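Local atomic coordinates of uncharacterized protein (Nitrosomonas europaea, PDB entry 6M0Q), a protein that is of unknown function but associates with another protein, probably the hydroxylamine oxidoreductase of this ammonia-oxidising bacterium. Residues V52-T57 with G62-V67. Sequence-based numbering, arbitrary orientation.
Sequences VVKSHT and GKIVRV
V65 O takes the backbone N-H of S55 at 2.7 Å between N and O, and the CA-H of K54 reaches the same oxygen at 3.6 Å. Further along, V53 and V67 form a hydrogen-bonded antiparallel pair, each lending its N-H to the other's carbonyl. K54 and R66, the non-hydrogen-bonded pair between these rungs, meet on one face of the sheet, their side chains running alongside each other in the same direction. K54 CG lies over the centre of the R66 guanidinium, 3.7 Å above its plane, and K54 CE approaches R66 NH1 further out. A bend at chi2 (61°) folds the arginine back along its own strand, where R66 NH2 donates to I64 O at 2.8 Å; the oxygen lies close to the guanidinium plane, so this bond helps fix the group's rotation beneath the lysine chain. Outside the two segments, K54 NZ makes a salt bridge with an acidic side chain on a chain of the partner protein, which probably offsets the nearby arginine charge. At the arginine's root, the V52 side chain crosses that of R66 at about a right angle, its CG1 3.6 Å from R66 CB. I64 CG2 fills in beside K54 CB and comes to 3.3 Å from S55 O. On the reverse face V53 CG2 rests loosely against V67 CB (4.3 Å), while V67 also touches D40 of helix 35-43. Turned anti to the backbone N (chi1 172°), S55 OG accepts from T57 N at 2.9 Å and is also hydrogen-bonded to E58 N, bracing the corner the chain turns at H56 and T57. V65 in turn bonds through its backbone to E58, making 63-68 the central strand of a small 1-3-2 antiparallel sheet within this chain, with 52-55 as an outer strand and an ST turn from S55 to T57 at the corner that follows.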
loop_
_atom_site.group_PDB
_atom_site.type_symbol
_atom_site.label_atom_id
_atom_site.label_comp_id
_atom_site.label_asym_id
_atom_site.label_seq_id
_atom_site.Cartn_x
_atom_site.Cartn_y
_atom_site.Cartn_z
ATOM N N VAL B 52 -22.645 28.922 24.833
ATOM C CA VAL B 52 -22.362 27.530 25.148
ATOM C C VAL B 52 -22.152 26.797 23.830
ATOM O O VAL B 52 -22.938 26.966 22.890
ATOM C CB VAL B 52 -23.498 26.912 25.988
ATOM C CG1 VAL B 52 -23.283 25.433 26.198
ATOM C CG2 VAL B 52 -23.630 27.670 27.345
ATOM N N VAL B 53 -21.065 26.026 23.743
ATOM C CA VAL B 53 -20.780 25.241 22.552
ATOM C C VAL B 53 -20.634 23.782 22.947
ATOM O O VAL B 53 -20.423 23.434 24.112
ATOM C CB VAL B 53 -19.511 25.716 21.808
ATOM C CG1 VAL B 53 -19.655 27.167 21.351
ATOM C CG2 VAL B 53 -18.282 25.525 22.695
ATOM N N LYS B 54 -20.767 22.921 21.952
ATOM C CA LYS B 54 -20.479 21.516 22.157
ATOM C C LYS B 54 -18.973 21.301 22.220
ATOM O O LYS B 54 -18.198 21.954 21.502
ATOM C CB LYS B 54 -21.064 20.675 21.035
ATOM C CG LYS B 54 -22.553 20.593 21.040
ATOM C CD LYS B 54 -22.930 19.576 20.017
ATOM C CE LYS B 54 -24.173 19.945 19.317
ATOM N NZ LYS B 54 -24.363 19.120 18.099
ATOM N N SER B 55 -18.566 20.390 23.095
ATOM C CA SER B 55 -17.214 19.884 23.043
ATOM C C SER B 55 -16.981 19.244 21.683
ATOM O O SER B 55 -17.918 18.780 21.021
ATOM C CB SER B 55 -16.994 18.866 24.158
ATOM O OG SER B 55 -15.726 18.222 24.009
ATOM N N HIS B 56 -15.722 19.222 21.261
ATOM C CA HIS B 56 -15.349 18.465 20.074
ATOM C C HIS B 56 -14.873 17.062 20.410
ATOM O O HIS B 56 -14.618 16.283 19.491
ATOM C CB HIS B 56 -14.257 19.193 19.263
ATOM C CG HIS B 56 -14.787 20.305 18.407
ATOM N ND1 HIS B 56 -15.231 21.506 18.931
ATOM C CD2 HIS B 56 -14.965 20.390 17.067
ATOM C CE1 HIS B 56 -15.653 22.281 17.948
ATOM N NE2 HIS B 56 -15.492 21.633 16.806
ATOM N N THR B 57 -14.769 16.703 21.691
ATOM C CA THR B 57 -14.117 15.441 22.045
ATOM C C THR B 57 -14.761 14.686 23.199
ATOM O O THR B 57 -14.497 13.488 23.327
ATOM C CB THR B 57 -12.649 15.690 22.408
ATOM O OG1 THR B 57 -12.622 16.553 23.539
ATOM C CG2 THR B 57 -11.908 16.376 21.279
ATOM N N GLY B 62 -23.902 9.929 27.877
ATOM C CA GLY B 62 -24.589 9.784 26.605
ATOM C C GLY B 62 -24.835 11.070 25.850
ATOM O O GLY B 62 -25.597 11.066 24.879
ATOM N N LYS B 63 -24.217 12.173 26.261
ATOM C CA LYS B 63 -24.369 13.446 25.582
ATOM C C LYS B 63 -23.002 14.073 25.383
ATOM O O LYS B 63 -22.122 13.938 26.241
ATOM C CB LYS B 63 -25.268 14.388 26.385
ATOM C CG LYS B 63 -26.704 13.878 26.524
ATOM C CD LYS B 63 -27.593 14.907 27.180
ATOM C CE LYS B 63 -29.057 14.435 27.145
ATOM N NZ LYS B 63 -30.010 15.494 27.600
ATOM N N ILE B 64 -22.820 14.724 24.232
ATOM C CA ILE B 64 -21.652 15.564 24.044
ATOM C C ILE B 64 -21.650 16.638 25.114
ATOM O O ILE B 64 -22.664 17.297 25.354
ATOM C CB ILE B 64 -21.633 16.175 22.639
ATOM C CG1 ILE B 64 -21.498 15.076 21.581
ATOM C CG2 ILE B 64 -20.456 17.213 22.512
ATOM C CD1 ILE B 64 -21.808 15.582 20.213
ATOM N N VAL B 65 -20.501 16.810 25.771
ATOM C CA VAL B 65 -20.378 17.809 26.818
ATOM C C VAL B 65 -20.568 19.195 26.229
ATOM O O VAL B 65 -20.128 19.492 25.110
ATOM C CB VAL B 65 -19.009 17.669 27.506
ATOM C CG1 VAL B 65 -18.715 18.871 28.430
ATOM C CG2 VAL B 65 -18.972 16.376 28.276
ATOM N N ARG B 66 -21.250 20.045 26.977
ATOM C CA ARG B 66 -21.398 21.439 26.622
ATOM C C ARG B 66 -20.392 22.249 27.425
ATOM O O ARG B 66 -20.138 21.973 28.604
ATOM C CB ARG B 66 -22.835 21.920 26.875
ATOM C CG ARG B 66 -23.765 21.843 25.631
ATOM C CD ARG B 66 -23.949 20.399 25.084
ATOM N NE ARG B 66 -24.919 20.344 23.981
ATOM C CZ ARG B 66 -25.288 19.238 23.338
ATOM N NH1 ARG B 66 -26.186 19.303 22.351
ATOM N NH2 ARG B 66 -24.758 18.065 23.671
ATOM N N VAL B 67 -19.797 23.234 26.771
ATOM C CA VAL B 67 -18.739 24.041 27.353
ATOM C C VAL B 67 -19.195 25.489 27.327
ATOM O O VAL B 67 -19.712 25.954 26.305
ATOM C CB VAL B 67 -17.425 23.852 26.577
ATOM C CG1 VAL B 67 -16.395 24.878 26.990
ATOM C CG2 VAL B 67 -16.913 22.426 26.799
#